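Local coordinates for protein phenol hydroxylase component phN (Pseudomonas stutzeri, PDB 3U52) that probably hydroxylates phenol and related aromatics as the diiron-bearing component of a bacterial multicomponent monooxygenase, at residues P256-Q259 and R260-K264; G304-F307 and K308-R312; N325-K328 and H329-H333. All coordinates share one frame; numbering follows the deposited sequence.

Contact 1: residues P256-Q259 and R260-K264; sequences PIVQ and RWIDK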
# COMPACT_ATOMS: atom_id res chain seq x y z
N PRO A 256 10.07 -47.48 -7.39
CA PRO A 256 8.71 -48.00 -7.14
C PRO A 256 8.01 -47.40 -5.90
O PRO A 256 6.78 -47.31 -5.88
CB PRO A 256 8.93 -49.50 -6.95
CG PRO A 256 10.37 -49.59 -6.51
CD PRO A 256 11.09 -48.55 -7.29
N ILE A 257 8.78 -47.00 -4.88
CA ILE A 257 8.18 -46.36 -3.70
C ILE A 257 7.54 -45.02 -4.10
O ILE A 257 6.42 -44.71 -3.70
CB ILE A 257 9.24 -46.11 -2.59
CG1 ILE A 257 9.92 -47.45 -2.18
CG2 ILE A 257 8.58 -45.36 -1.39
CD1 ILE A 257 11.13 -47.27 -1.24
N VAL A 258 8.29 -44.23 -4.88
CA VAL A 258 7.83 -42.93 -5.36
C VAL A 258 6.64 -43.13 -6.26
O VAL A 258 5.71 -42.35 -6.23
CB VAL A 258 8.94 -42.13 -6.12
CG1 VAL A 258 8.35 -40.92 -6.80
CG2 VAL A 258 10.03 -41.67 -5.16
N GLN A 259 6.66 -44.19 -7.07
CA GLN A 259 5.50 -44.45 -7.95
C GLN A 259 4.20 -44.65 -7.16
O GLN A 259 3.13 -44.11 -7.52
CB GLN A 259 5.73 -45.70 -8.87
CG GLN A 259 4.53 -45.88 -9.82
CD GLN A 259 4.49 -44.79 -10.87
OE1 GLN A 259 3.54 -43.98 -10.95
NE2 GLN A 259 5.49 -44.75 -11.68
N ARG A 260 4.29 -45.44 -6.10
CA ARG A 260 3.13 -45.66 -5.25
C ARG A 260 2.66 -44.36 -4.59
O ARG A 260 1.44 -44.15 -4.45
CB ARG A 260 3.44 -46.67 -4.14
CG ARG A 260 3.44 -48.14 -4.60
CD ARG A 260 3.86 -49.07 -3.42
NE ARG A 260 4.88 -50.00 -3.92
CZ ARG A 260 6.07 -50.23 -3.38
NH1 ARG A 260 6.44 -49.66 -2.24
NH2 ARG A 260 6.88 -51.08 -3.99
N TRP A 261 3.59 -43.53 -4.12
CA TRP A 261 3.20 -42.21 -3.55
C TRP A 261 2.56 -41.31 -4.58
O TRP A 261 1.64 -40.58 -4.25
CB TRP A 261 4.36 -41.45 -2.90
CG TRP A 261 4.89 -42.13 -1.67
CD1 TRP A 261 4.21 -42.97 -0.84
CD2 TRP A 261 6.19 -41.96 -1.12
NE1 TRP A 261 5.04 -43.38 0.19
CE2 TRP A 261 6.25 -42.77 0.05
CE3 TRP A 261 7.32 -41.21 -1.49
CZ2 TRP A 261 7.40 -42.84 0.87
CZ3 TRP A 261 8.47 -41.29 -0.68
CH2 TRP A 261 8.49 -42.11 0.47
N ILE A 262 3.06 -41.32 -5.81
CA ILE A 262 2.45 -40.51 -6.88
C ILE A 262 1.00 -41.02 -7.09
O ILE A 262 0.06 -40.24 -7.15
CB ILE A 262 3.29 -40.56 -8.17
CG1 ILE A 262 4.58 -39.70 -8.05
CG2 ILE A 262 2.50 -40.17 -9.40
CD1 ILE A 262 5.56 -39.88 -9.22
N ASP A 263 0.81 -42.33 -7.20
CA ASP A 263 -0.54 -42.88 -7.38
C ASP A 263 -1.48 -42.50 -6.23
O ASP A 263 -2.61 -42.07 -6.48
CB ASP A 263 -0.46 -44.40 -7.47
CG ASP A 263 0.20 -44.91 -8.76
OD1 ASP A 263 0.59 -46.11 -8.75
OD2 ASP A 263 0.36 -44.18 -9.77
N LYS A 264 -1.01 -42.66 -4.98
CA LYS A 264 -1.81 -42.27 -3.76
C LYS A 264 -2.16 -40.75 -3.71
O LYS A 264 -3.33 -40.36 -3.53
CB LYS A 264 -1.04 -42.64 -2.49
CG LYS A 264 -1.73 -42.20 -1.19
CD LYS A 264 -0.87 -42.55 0.03
CE LYS A 264 -1.43 -41.75 1.18
NZ LYS A 264 -0.65 -42.12 2.44
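The backbone N of Ile262 donates almost straight to Val258 O at 2.9 Å, with an N-H...O angle of 159°. Three more bonds of the same step run beside it, from Arg260 N to Pro256 O, from Trp261 N to Ile257 O and from Asp263 N to Gln259 O, as in a regular alpha helix. Ile257 lays its CG2 methyl over one face of the Trp261 indole, 3.7 Å from the centroid of the six-membered ring, in a CH-pi contact. CG1 of Ile257 lies beside the backbone N (chi1 -58°), which leaves CG2 opposite that nitrogen and placed to meet the ring. Further round, Val258 CG1 touches Ile262 CD1 at 3.8 Å. Arg260 bends at its third torsion and brings one guanidinium face over Pro256 O, while its NH2 stands 3.9 Å from Pro256 CB. The buried Asp263 carboxylate has its partners outside the segments: a salt bridge from OD1 to Arg316 and a hydrogen bond to OD2 from Lys319 N. Chemistry thus divides the helix by direction: Val258, Trp261 and Ile262 give an apolar side to the neighbouring helices, Arg260 stays exposed, and the acid's negative charge is probably balanced by Arg316.

Contact 2: residues G304-F307 and K308-R312; sequences GALF and KDLER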
# COMPACT_ATOMS: atom_id res chain seq x y z
N GLY A 304 0.72 -33.86 -18.32
CA GLY A 304 1.16 -34.84 -19.32
C GLY A 304 2.61 -34.65 -19.74
O GLY A 304 3.34 -35.61 -19.92
N ALA A 305 3.01 -33.39 -19.90
CA ALA A 305 4.38 -33.06 -20.26
C ALA A 305 5.30 -33.40 -19.08
O ALA A 305 6.34 -34.01 -19.26
CB ALA A 305 4.51 -31.60 -20.65
N LEU A 306 4.93 -33.02 -17.86
CA LEU A 306 5.74 -33.42 -16.69
C LEU A 306 5.92 -34.93 -16.59
O LEU A 306 7.01 -35.40 -16.29
CB LEU A 306 5.12 -32.89 -15.38
CG LEU A 306 5.80 -33.53 -14.14
CD1 LEU A 306 7.19 -32.92 -13.94
CD2 LEU A 306 4.92 -33.32 -12.93
N PHE A 307 4.86 -35.70 -16.77
CA PHE A 307 4.99 -37.16 -16.66
C PHE A 307 5.78 -37.79 -17.80
O PHE A 307 6.41 -38.82 -17.60
CB PHE A 307 3.64 -37.87 -16.34
CG PHE A 307 3.29 -37.80 -14.88
CD1 PHE A 307 2.42 -36.85 -14.39
CD2 PHE A 307 3.93 -38.64 -13.98
CE1 PHE A 307 2.15 -36.76 -12.99
CE2 PHE A 307 3.68 -38.54 -12.60
CZ PHE A 307 2.82 -37.59 -12.12
N LYS A 308 5.82 -37.13 -18.97
CA LYS A 308 6.72 -37.54 -20.06
C LYS A 308 8.19 -37.32 -19.68
O LYS A 308 9.04 -38.15 -19.96
CB LYS A 308 6.39 -36.78 -21.36
CG LYS A 308 6.48 -37.65 -22.64
CD LYS A 308 5.59 -37.03 -23.76
CE LYS A 308 5.26 -38.03 -24.91
NZ LYS A 308 4.86 -37.38 -26.23
N ASP A 309 8.47 -36.20 -19.02
CA ASP A 309 9.77 -35.92 -18.40
C ASP A 309 10.18 -37.04 -17.42
O ASP A 309 11.32 -37.48 -17.45
CB ASP A 309 9.65 -34.55 -17.71
CG ASP A 309 10.99 -33.92 -17.32
OD1 ASP A 309 11.75 -33.55 -18.24
OD2 ASP A 309 11.22 -33.71 -16.08
N LEU A 310 9.27 -37.54 -16.59
CA LEU A 310 9.60 -38.50 -15.53
C LEU A 310 9.78 -39.94 -16.04
O LEU A 310 10.31 -40.81 -15.32
CB LEU A 310 8.57 -38.44 -14.36
CG LEU A 310 8.41 -37.09 -13.60
CD1 LEU A 310 7.48 -37.23 -12.37
CD2 LEU A 310 9.75 -36.58 -13.14
N GLU A 311 9.35 -40.20 -17.28
CA GLU A 311 9.56 -41.49 -17.94
C GLU A 311 11.02 -41.95 -17.99
O GLU A 311 11.28 -43.14 -17.91
CB GLU A 311 9.01 -41.46 -19.35
CG GLU A 311 7.51 -41.61 -19.44
CD GLU A 311 7.02 -41.69 -20.88
OE1 GLU A 311 6.06 -40.95 -21.22
OE2 GLU A 311 7.61 -42.46 -21.68
N ARG A 312 11.96 -41.00 -18.12
CA ARG A 312 13.40 -41.32 -18.11
C ARG A 312 13.86 -42.01 -16.84
O ARG A 312 14.86 -42.71 -16.86
CB ARG A 312 14.27 -40.07 -18.38
CG ARG A 312 14.42 -39.07 -17.24
CD ARG A 312 15.41 -37.96 -17.64
NE ARG A 312 16.63 -37.89 -16.82
CZ ARG A 312 17.66 -38.77 -16.82
NH1 ARG A 312 17.65 -39.86 -17.59
NH2 ARG A 312 18.69 -38.55 -16.01
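The far end of helix 291-310, where regular alpha-helical bonding frays, is spanned by Gly304-Phe307 and Lys308-Arg312. Upstream the backbone is still regular: Lys308 N donates to Gly304 O, and Asp309 N to Ala305 O at 3.1 Å with an N-H...O angle of 166°. One residue on, the bonding begins to fork. Leu310 N reaches Leu306 O at 3.1 Å, but the angle has fallen to 139° and the same N-H makes a second, weak bond to Phe307 O. That oxygen also takes a weak bond from Glu311 N, 3.3 Å away, so it collects two poor donors in place of one good one. The mixture of i-4 and weak i-3 bonds is consistent with a final turn drifting toward 3-10 geometry.

Among the side chains, Leu310 carries the contact. Its CG sits beside the backbone N, opposite the carbonyl carbon (chi1 -61°), and this sends the isobutyl group back along the helix between two earlier residues. CD1 then meets the Phe307 ring obliquely, 4.0 Å from CE2 and nearly as close to CD2. Leu306 CD1 approaches more loosely, 4.4 Å from Leu310 CG. The Asp309 carboxylate finds its charge partner outside the segments, through a salt bridge from OD2 to Lys245 of helix 220-250.

The Phe307 side chain lies about 4 Å from a bound xenon atom, consistent with apolar surroundings that accept a small nonpolar guest. Helix 187-216 covers Leu306 with Phe196, Tyr200 and Val201 and reaches Leu310 through Phe196, while Ile315 and Pro318 of the following loop pack on Phe307, seating this helix end between a long neighbouring helix and the chain's own next loop.

Contact 3: residues N325-K328 and H329-H333; sequences NDAK and HHLSH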
# COMPACT_ATOMS: atom_id res chain seq x y z
N ASN A 325 -9.78 -37.80 -15.55
CA ASN A 325 -10.00 -37.03 -16.83
C ASN A 325 -11.46 -37.09 -17.26
O ASN A 325 -12.06 -36.07 -17.52
CB ASN A 325 -9.08 -37.51 -17.97
CG ASN A 325 -7.63 -37.31 -17.63
OD1 ASN A 325 -7.30 -36.61 -16.66
ND2 ASN A 325 -6.75 -37.93 -18.42
N ASP A 326 -12.03 -38.29 -17.25
CA ASP A 326 -13.45 -38.49 -17.50
C ASP A 326 -14.43 -37.83 -16.47
O ASP A 326 -15.48 -37.37 -16.85
CB ASP A 326 -13.75 -39.98 -17.59
CG ASP A 326 -15.19 -40.24 -18.02
OD1 ASP A 326 -15.46 -40.12 -19.24
OD2 ASP A 326 -16.06 -40.54 -17.14
N ALA A 327 -14.06 -37.77 -15.17
CA ALA A 327 -14.95 -37.18 -14.15
C ALA A 327 -15.10 -35.67 -14.29
O ALA A 327 -16.00 -35.07 -13.70
CB ALA A 327 -14.49 -37.53 -12.70
N LYS A 328 -14.21 -35.04 -15.04
CA LYS A 328 -14.24 -33.59 -15.18
C LYS A 328 -15.58 -33.11 -15.75
O LYS A 328 -15.99 -31.96 -15.50
CB LYS A 328 -13.04 -33.06 -16.00
CG LYS A 328 -13.17 -33.25 -17.54
CD LYS A 328 -11.92 -32.79 -18.23
CE LYS A 328 -11.96 -33.10 -19.74
NZ LYS A 328 -11.28 -34.37 -20.03
N HIS A 329 -16.28 -33.99 -16.49
CA HIS A 329 -17.59 -33.63 -17.07
C HIS A 329 -18.75 -33.70 -16.04
O HIS A 329 -19.88 -33.32 -16.36
CB HIS A 329 -17.91 -34.51 -18.28
CG HIS A 329 -16.85 -34.45 -19.33
ND1 HIS A 329 -16.57 -33.31 -20.05
CD2 HIS A 329 -15.98 -35.39 -19.78
CE1 HIS A 329 -15.57 -33.54 -20.89
NE2 HIS A 329 -15.21 -34.80 -20.75
N HIS A 330 -18.46 -34.19 -14.83
CA HIS A 330 -19.51 -34.58 -13.85
C HIS A 330 -19.29 -33.98 -12.47
O HIS A 330 -20.24 -33.62 -11.77
CB HIS A 330 -19.51 -36.11 -13.70
CG HIS A 330 -20.04 -36.83 -14.91
ND1 HIS A 330 -21.38 -36.84 -15.25
CD2 HIS A 330 -19.41 -37.54 -15.87
CE1 HIS A 330 -21.55 -37.54 -16.35
NE2 HIS A 330 -20.37 -37.98 -16.75
N LEU A 331 -18.02 -33.85 -12.10
CA LEU A 331 -17.59 -33.55 -10.71
C LEU A 331 -18.29 -32.36 -10.03
O LEU A 331 -18.88 -32.50 -8.93
CB LEU A 331 -16.11 -33.27 -10.70
CG LEU A 331 -15.35 -33.77 -9.52
CD1 LEU A 331 -15.51 -35.34 -9.38
CD2 LEU A 331 -13.88 -33.43 -9.81
N SER A 332 -18.25 -31.21 -10.66
CA SER A 332 -18.81 -30.00 -10.03
C SER A 332 -20.31 -30.10 -9.82
O SER A 332 -20.84 -29.64 -8.80
CB SER A 332 -18.42 -28.76 -10.83
OG SER A 332 -19.15 -28.69 -12.04
N HIS A 333 -21.00 -30.74 -10.75
CA HIS A 333 -22.46 -30.90 -10.69
C HIS A 333 -22.89 -31.92 -9.59
O HIS A 333 -23.83 -31.66 -8.84
CB HIS A 333 -22.97 -31.34 -12.07
CG HIS A 333 -22.35 -30.57 -13.22
ND1 HIS A 333 -22.52 -29.20 -13.37
CD2 HIS A 333 -21.52 -30.97 -14.22
CE1 HIS A 333 -21.84 -28.80 -14.43
NE2 HIS A 333 -21.24 -29.84 -14.97
O HOH W 1 -17.35 -30.84 -13.54
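Lys328 CG sits over the centre of one face of the His329 imidazole, 4.0 Å from the ring centroid and 4° off its normal, a CH-pi contact between neighbours. The lysine CG stands between its backbone N and carbonyl carbon (chi1 78°), and a bend at the fourth torsion lets NZ donate to Asn325 O at 3.1 Å, from above the carbonyl plane. In the adjoining backbone, Ala327 O accepts twice: from His330 N at 2.8 Å, above the carbonyl plane, and from Leu331 N at 2.9 Å, nearly along the C=O axis. A water bridges the next step, donating to Lys328 O at 2.6 Å and accepting from Ser332 N at 3.0 Å. Farther out, Lys328 NZ forms a salt bridge with Glu300 of helix 291-310. A methionine in its place would probably leave Glu300 without its positive mate and Asn325 O without that donor. Tyr373 holds His330 ND1, and Phe270 of helix 254-283 packs on Ala327 and Leu331, whose CB and CD1 lie 4.1 Å apart. The twice-used carbonyl, the water in place of a direct Lys328-Ser332 bond and His330 at the N-cap position mark a short break between helices 321-327 and 331-342.

In the fold
From the N terminus, contact 1 comes first, near the start of helix 254-283; contact 2 follows at the far end of the next helix, 291-310; contact 3 bridges the break between helices 321-327 and 331-342. Each is local and closes no long loop, and the three run in series without nesting or crossing. Contacts 1 and 2 touch, Ile262 CG2 packing on Phe307 CZ at 3.8 Å, and Ile315 from the loop after contact 2 touches both. Contact 3 lies apart, its centre about 24 Å from either of the others, yet it leans on the same two helices at other points, through Ser277 and Tyr282 of 254-283 and Trp291 and Ser292 of 291-310.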